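Local structure of peptidoglycan D,D-transpeptidase PbpA (Mycobacterium tuberculosis, 3UN7) at residues A[19-23]-A[61-65]; A[128-132]-A[429-433]; A[289-295]-A[312-318]. The protein probably cross-links the peptidoglycan of the cell wall as a penicillin-binding D,D-transpeptidase and takes part in the regulation of cell length. All coordinates share one frame. Residue numbers count along the deposited sequence, not the author numbering.

Contact 1 of 3, residues A[19-23]-A[61-65]; sequences YSRQR and FYSLR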
# COMPACT_ATOMS: atom_id res chain seq x y z
N TYR A 19 -17.19 -7.03 28.06
CA TYR A 19 -17.47 -5.57 28.12
C TYR A 19 -17.57 -5.15 29.59
O TYR A 19 -17.70 -3.97 29.92
CB TYR A 19 -18.74 -5.23 27.33
CG TYR A 19 -18.54 -4.51 26.00
CD1 TYR A 19 -18.50 -5.19 24.77
CD2 TYR A 19 -18.42 -3.13 25.97
CE1 TYR A 19 -18.33 -4.48 23.55
CE2 TYR A 19 -18.25 -2.42 24.76
CZ TYR A 19 -18.21 -3.09 23.57
OH TYR A 19 -18.04 -2.32 22.41
N SER A 20 -17.49 -6.16 30.46
CA SER A 20 -17.42 -6.02 31.92
C SER A 20 -16.02 -5.61 32.42
O SER A 20 -15.89 -5.04 33.51
CB SER A 20 -17.75 -7.39 32.53
OG SER A 20 -17.09 -8.43 31.80
N ARG A 21 -15.01 -5.93 31.62
CA ARG A 21 -13.60 -5.74 31.97
C ARG A 21 -12.91 -4.76 31.02
O ARG A 21 -13.34 -4.60 29.87
CB ARG A 21 -12.86 -7.09 31.93
CG ARG A 21 -13.34 -8.10 32.97
CD ARG A 21 -12.68 -9.46 32.75
NE ARG A 21 -13.62 -10.44 32.19
CZ ARG A 21 -13.74 -10.72 30.89
NH1 ARG A 21 -13.01 -10.09 29.98
NH2 ARG A 21 -14.63 -11.63 30.51
N GLN A 22 -11.87 -4.09 31.51
CA GLN A 22 -11.20 -3.05 30.74
C GLN A 22 -10.32 -3.60 29.62
O GLN A 22 -9.24 -4.13 29.87
CB GLN A 22 -10.39 -2.09 31.62
CG GLN A 22 -9.87 -0.88 30.82
CD GLN A 22 -9.32 0.24 31.68
OE1 GLN A 22 -8.77 0.01 32.76
NE2 GLN A 22 -9.47 1.47 31.20
N ARG A 23 -10.80 -3.45 28.39
CA ARG A 23 -10.06 -3.84 27.19
C ARG A 23 -8.82 -2.98 27.08
O ARG A 23 -8.83 -1.81 27.45
CB ARG A 23 -10.96 -3.66 25.97
CG ARG A 23 -10.36 -4.11 24.65
CD ARG A 23 -11.44 -4.07 23.59
NE ARG A 23 -10.97 -4.54 22.29
CZ ARG A 23 -10.90 -5.80 21.92
NH1 ARG A 23 -11.26 -6.77 22.76
NH2 ARG A 23 -10.47 -6.11 20.70
N PHE A 61 -13.00 -1.81 14.13
CA PHE A 61 -14.00 -1.49 15.16
C PHE A 61 -14.21 -2.63 16.13
O PHE A 61 -13.82 -3.78 15.87
CB PHE A 61 -15.34 -1.02 14.56
CG PHE A 61 -16.05 -2.06 13.71
CD1 PHE A 61 -16.80 -3.07 14.30
CD2 PHE A 61 -16.00 -1.99 12.33
CE1 PHE A 61 -17.48 -4.01 13.52
CE2 PHE A 61 -16.66 -2.94 11.54
CZ PHE A 61 -17.40 -3.94 12.13
N TYR A 62 -14.78 -2.31 17.28
CA TYR A 62 -15.15 -3.33 18.23
C TYR A 62 -16.58 -3.00 18.63
O TYR A 62 -16.83 -1.97 19.27
CB TYR A 62 -14.17 -3.32 19.40
CG TYR A 62 -14.38 -4.38 20.46
CD1 TYR A 62 -14.00 -5.70 20.22
CD2 TYR A 62 -14.88 -4.06 21.72
CE1 TYR A 62 -14.15 -6.68 21.19
CE2 TYR A 62 -15.04 -5.04 22.71
CZ TYR A 62 -14.66 -6.35 22.43
OH TYR A 62 -14.80 -7.36 23.37
N SER A 63 -17.49 -3.88 18.24
CA SER A 63 -18.92 -3.58 18.27
C SER A 63 -19.71 -4.66 19.01
O SER A 63 -19.49 -5.85 18.80
CB SER A 63 -19.45 -3.46 16.83
OG SER A 63 -20.87 -3.48 16.79
N LEU A 64 -20.65 -4.23 19.85
CA LEU A 64 -21.55 -5.16 20.53
C LEU A 64 -22.34 -6.04 19.56
O LEU A 64 -22.49 -7.25 19.77
CB LEU A 64 -22.51 -4.41 21.43
CG LEU A 64 -21.99 -3.91 22.76
CD1 LEU A 64 -23.05 -3.03 23.40
CD2 LEU A 64 -21.66 -5.10 23.65
N ARG A 65 -22.86 -5.46 18.49
CA ARG A 65 -23.64 -6.31 17.62
C ARG A 65 -22.94 -6.78 16.34
O ARG A 65 -23.35 -7.77 15.75
CB ARG A 65 -25.06 -5.75 17.39
CG ARG A 65 -25.23 -4.81 16.24
CD ARG A 65 -26.43 -3.88 16.47
NE ARG A 65 -27.67 -4.61 16.76
CZ ARG A 65 -28.52 -5.04 15.83
NH1 ARG A 65 -28.28 -4.84 14.55
NH2 ARG A 65 -29.61 -5.69 16.20
O HOH W 1 -12.83 -6.84 25.27
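Tyr19, Tyr62 and Arg23 carry most of this contact. The Tyr62 ring lies between the other two side chains. The guanidinium of Arg23 lies flat on one face of it. The planes are 14° apart, and Arg23 CZ is 3.7 Å from the Tyr62 ring centroid, a cation-pi stack. Chi1 to chi3 of Arg23 are all t, and Arg23 CD also lies over the Tyr62 ring, 4.0 Å from its centroid, as a CH-pi contact. A water joins the polar ends, 3.0 Å from Arg23 NH1, whose hydrogen bond it accepts, and 2.8 Å from Tyr62 OH. Arg23 also forms salt bridges with Asp76 and Glu72, so its charged end has acidic partners while one face lies on the ring.

Tyr19 meets Tyr62 differently. Their planes are near parallel, at 22°, but slid apart, with centroids 5.3 Å apart and little overlap. The closest atoms are Tyr19 CE1 and Tyr62 CE2, at 3.4 Å. Leu64 CD2 sits over a face of the Tyr19 ring, 3.7 Å from its centroid, as a CH-pi contact.

This side-chain packing joins the loop before strand 26-28 to strand 62-63 of the dimerisation domain, through an arginine-tyrosine cation-pi stack.

Contact 2 of 3, residues A[128-132]-A[429-433]; sequences PCKGA and VLVEN
Three backbone hydrogen bonds join the segments. Ala132 and Leu430 form an antiparallel hydrogen-bonded pair, with CA atoms 5.2 Å apart: Ala132 N donates to Leu430 O at 3.0 Å, and Leu430 N donates to Ala132 O at 2.9 Å. The third runs from Glu432 N to Lys130 O at 2.8 Å. Between them Gly131 faces Val431 as a non-hydrogen-bonded pair, with CA atoms 4.8 Å apart. The end-to-end directions of 129-132 and 429-432 differ by 125°.

The paired backbone is extended (phi/psi: Ala132 -153/155, Leu430 -117/121, Val431 -109/107). Gly131 is also extended, but with positive phi (148°, psi -147°). Its CA comes within 3.2 Å of Leu430 O in a CA-H...O contact. A CB here would clash with that oxygen and jam against the carbonyl O of Lys130, so glycine is called for.

Ala132 and Leu430 (chi1 166°, chi2 84°) put their side chains on the same face of the sheet. Glu432 (chi1 m, chi2 t, chi3 39°) brings its OE1 to 3.5 Å from Lys130 CD. Glu432 OE2 forms a salt bridge with Arg183 and a hydrogen bond with Tyr189. Cys129 (chi1 m) is disulfide-bonded to Cys125, and its SG touches Val431 CG1 (chi1 t) at 4.1 Å. Ile449 of helix 446-458 packs on Cys129, Val429 and Val431.

Strands 131-136 and 425-431 are neighbours in the five-stranded antiparallel sheet of the transpeptidase domain, a penicillin-recognising fold. The cross-strand hydrogen bonds are all between backbone atoms, and Gly131 lets the strands come close at Val431.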
# COMPACT_ATOMS: atom_id res chain seq x y z
N PRO A 128 -11.55 15.67 -1.43
CA PRO A 128 -10.99 14.41 -0.93
C PRO A 128 -10.76 13.39 -2.03
O PRO A 128 -11.54 13.33 -3.00
CB PRO A 128 -12.05 13.91 0.05
CG PRO A 128 -13.33 14.55 -0.41
CD PRO A 128 -12.97 15.85 -1.05
N CYS A 129 -9.71 12.60 -1.88
CA CYS A 129 -9.37 11.53 -2.82
C CYS A 129 -9.89 10.18 -2.34
O CYS A 129 -9.89 9.92 -1.15
CB CYS A 129 -7.85 11.42 -2.98
SG CYS A 129 -7.04 12.86 -3.71
N LYS A 130 -10.31 9.33 -3.27
CA LYS A 130 -10.58 7.93 -2.96
C LYS A 130 -9.32 7.14 -3.27
O LYS A 130 -8.67 7.39 -4.28
CB LYS A 130 -11.75 7.41 -3.78
CG LYS A 130 -12.21 5.99 -3.42
CD LYS A 130 -13.18 5.44 -4.46
CE LYS A 130 -14.55 6.09 -4.35
NZ LYS A 130 -15.40 5.69 -5.51
N GLY A 131 -8.95 6.22 -2.40
CA GLY A 131 -7.74 5.41 -2.65
C GLY A 131 -7.04 5.02 -1.38
O GLY A 131 -7.70 4.79 -0.34
N ALA A 132 -5.71 4.93 -1.45
CA ALA A 132 -4.91 4.45 -0.34
C ALA A 132 -3.50 5.01 -0.34
O ALA A 132 -2.98 5.43 -1.39
CB ALA A 132 -4.89 2.91 -0.30
N VAL A 429 1.07 5.41 -3.34
CA VAL A 429 -0.15 6.22 -3.32
C VAL A 429 -0.98 5.72 -4.47
O VAL A 429 -0.50 5.62 -5.62
CB VAL A 429 0.15 7.70 -3.53
CG1 VAL A 429 -1.13 8.54 -3.59
CG2 VAL A 429 1.09 8.21 -2.46
N LEU A 430 -2.22 5.35 -4.17
CA LEU A 430 -3.20 5.12 -5.22
C LEU A 430 -4.34 6.12 -5.08
O LEU A 430 -4.99 6.17 -4.03
CB LEU A 430 -3.73 3.68 -5.18
CG LEU A 430 -4.98 3.55 -6.06
CD1 LEU A 430 -4.64 3.33 -7.53
CD2 LEU A 430 -5.85 2.47 -5.49
N VAL A 431 -4.55 6.92 -6.13
CA VAL A 431 -5.70 7.81 -6.21
C VAL A 431 -6.64 7.24 -7.26
O VAL A 431 -6.34 7.30 -8.47
CB VAL A 431 -5.33 9.27 -6.61
CG1 VAL A 431 -6.58 10.10 -6.71
CG2 VAL A 431 -4.36 9.88 -5.59
N GLU A 432 -7.75 6.68 -6.81
CA GLU A 432 -8.75 6.12 -7.72
C GLU A 432 -9.35 7.22 -8.60
O GLU A 432 -9.75 8.28 -8.11
CB GLU A 432 -9.85 5.40 -6.93
CG GLU A 432 -9.34 4.19 -6.16
CD GLU A 432 -10.45 3.29 -5.65
OE1 GLU A 432 -11.45 3.09 -6.37
OE2 GLU A 432 -10.30 2.76 -4.53
N ASN A 433 -9.38 6.95 -9.91
CA ASN A 433 -9.87 7.89 -10.92
C ASN A 433 -9.13 9.23 -10.91
O ASN A 433 -9.66 10.25 -11.33
CB ASN A 433 -11.39 8.09 -10.78
CG ASN A 433 -12.19 6.85 -11.18
OD1 ASN A 433 -11.90 5.75 -10.74
ND2 ASN A 433 -13.19 7.03 -12.04

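Contact 3 of 3, residues A[289-295]-A[312-318]; sequences VAESTVG and DVALTPL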
# COMPACT_ATOMS: atom_id res chain seq x y z
N VAL A 289 -3.88 -9.71 3.97
CA VAL A 289 -3.68 -8.90 2.76
C VAL A 289 -4.17 -9.71 1.57
O VAL A 289 -3.89 -10.91 1.47
CB VAL A 289 -2.19 -8.55 2.60
CG1 VAL A 289 -1.94 -7.70 1.33
CG2 VAL A 289 -1.70 -7.81 3.85
N ALA A 290 -4.93 -9.05 0.68
CA ALA A 290 -5.37 -9.65 -0.58
C ALA A 290 -4.16 -10.02 -1.41
O ALA A 290 -3.18 -9.27 -1.48
CB ALA A 290 -6.26 -8.66 -1.35
N GLU A 291 -4.23 -11.19 -2.04
CA GLU A 291 -3.17 -11.66 -2.92
C GLU A 291 -3.16 -10.85 -4.19
O GLU A 291 -4.21 -10.62 -4.78
CB GLU A 291 -3.38 -13.15 -3.27
CG GLU A 291 -2.19 -13.75 -4.02
CD GLU A 291 -2.53 -15.07 -4.68
OE1 GLU A 291 -3.54 -15.12 -5.42
OE2 GLU A 291 -1.79 -16.05 -4.48
N SER A 292 -1.97 -10.41 -4.60
CA SER A 292 -1.76 -9.71 -5.85
C SER A 292 -1.37 -10.71 -6.93
O SER A 292 -0.85 -11.78 -6.62
CB SER A 292 -0.64 -8.67 -5.71
OG SER A 292 -1.02 -7.65 -4.80
N THR A 293 -1.63 -10.36 -8.18
CA THR A 293 -1.43 -11.31 -9.28
C THR A 293 -0.94 -10.62 -10.55
O THR A 293 -1.27 -9.47 -10.79
CB THR A 293 -2.72 -12.13 -9.58
OG1 THR A 293 -2.42 -13.12 -10.57
CG2 THR A 293 -3.85 -11.24 -10.08
N VAL A 294 -0.13 -11.33 -11.33
CA VAL A 294 0.28 -10.89 -12.66
C VAL A 294 -0.75 -11.35 -13.72
O VAL A 294 -0.75 -10.86 -14.85
CB VAL A 294 1.71 -11.40 -12.99
CG1 VAL A 294 1.71 -12.91 -13.31
CG2 VAL A 294 2.34 -10.60 -14.12
N GLY A 295 -1.61 -12.28 -13.34
CA GLY A 295 -2.59 -12.85 -14.27
C GLY A 295 -2.03 -14.06 -15.00
O GLY A 295 -0.83 -14.32 -14.92
N ASP A 312 -4.69 -8.50 -16.75
CA ASP A 312 -5.10 -9.14 -15.50
C ASP A 312 -4.18 -8.82 -14.30
O ASP A 312 -4.37 -9.35 -13.21
CB ASP A 312 -5.19 -10.65 -15.67
CG ASP A 312 -6.19 -11.07 -16.74
OD1 ASP A 312 -7.36 -10.67 -16.66
OD2 ASP A 312 -5.80 -11.82 -17.66
N VAL A 313 -3.18 -7.97 -14.49
CA VAL A 313 -2.33 -7.57 -13.36
C VAL A 313 -3.13 -6.79 -12.31
O VAL A 313 -3.81 -5.81 -12.63
CB VAL A 313 -1.11 -6.73 -13.81
CG1 VAL A 313 -0.08 -6.63 -12.69
CG2 VAL A 313 -0.48 -7.36 -15.02
N ALA A 314 -3.07 -7.23 -11.06
CA ALA A 314 -3.83 -6.58 -9.99
C ALA A 314 -3.01 -6.65 -8.69
O ALA A 314 -2.60 -7.73 -8.28
CB ALA A 314 -5.20 -7.24 -9.82
N LEU A 315 -2.77 -5.48 -8.10
CA LEU A 315 -1.91 -5.36 -6.92
C LEU A 315 -2.63 -4.57 -5.84
O LEU A 315 -3.39 -3.65 -6.14
CB LEU A 315 -0.64 -4.58 -7.29
CG LEU A 315 0.66 -5.24 -7.80
CD1 LEU A 315 0.48 -5.97 -9.09
CD2 LEU A 315 1.72 -4.17 -7.95
N THR A 316 -2.38 -4.91 -4.58
CA THR A 316 -2.80 -4.06 -3.48
C THR A 316 -1.84 -2.89 -3.44
O THR A 316 -0.72 -3.00 -3.93
CB THR A 316 -2.75 -4.78 -2.12
OG1 THR A 316 -1.40 -5.17 -1.83
CG2 THR A 316 -3.67 -6.02 -2.10
N PRO A 317 -2.29 -1.73 -2.93
CA PRO A 317 -1.34 -0.65 -2.64
C PRO A 317 -0.15 -1.09 -1.75
O PRO A 317 0.97 -0.67 -2.00
CB PRO A 317 -2.20 0.40 -1.96
CG PRO A 317 -3.58 0.20 -2.64
CD PRO A 317 -3.69 -1.31 -2.71
N LEU A 318 -0.39 -1.92 -0.75
CA LEU A 318 0.71 -2.47 0.04
C LEU A 318 1.75 -3.24 -0.81
O LEU A 318 2.96 -3.09 -0.61
CB LEU A 318 0.19 -3.37 1.16
CG LEU A 318 1.24 -4.12 1.99
CD1 LEU A 318 2.09 -3.15 2.78
CD2 LEU A 318 0.59 -5.16 2.93
O HOH W 2 -0.92 -7.87 -2.07
O HOH W 3 -1.94 -10.19 -17.12
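Thr293 and Ala314 satisfy each other through the backbone. Thr293 N donates to Ala314 O at 2.8 Å, and Ala314 N donates to Thr293 O at 2.9 Å, a single antiparallel bridge. Beyond it Ser292 OG accepts from Thr316 N at 3.1 Å. A water lies 2.7 Å from Ala290 O, to which it donates, 2.7 Å from Ser292 OG and 2.8 Å from Thr316 OG1. At the other end a second water donates to Val294 O at 2.6 Å and accepts from Asp312 N at 3.2 Å.

Thr293 OG1 accepts from Gly295 N at 3.0 Å, an ST turn, and is also hydrogen-bonded to Asp279, whose carboxylate accepts from Val294 N as well. A CB on Gly295 would clash with Asp312 CB and, at phi 89°, jam against Val294 O, so glycine is called for. Val289 CG2 packs on Leu318 CD2 at 3.6 Å.

Thr316 OG1 caps Ala319 N. Thr316 is thus the N-cap residue, just before helix 317-328 of the transpeptidase domain.

Overall arrangement
From the N terminus, contact 1 closes first, a short loop of 37 residues that brings the start of the modelled chain against strand 62-63. It is complete before contact 2 opens. Contact 2 then pairs strand 131-136 with strand 425-431 and so closes a loop of 296 residues, which takes in much of the transpeptidase domain. Contact 3 falls within that loop and spans only 16 residues, including helix 300-306. Contacts 2 and 3 touch: Pro317 CG, in the first turn of helix 317-328, lies 3.8 Å from Ala132 CB, so this helix packs on the sheet. Contact 1 stands apart, its nearest atoms about 17 Å from contact 2 and about 16 Å from contact 3.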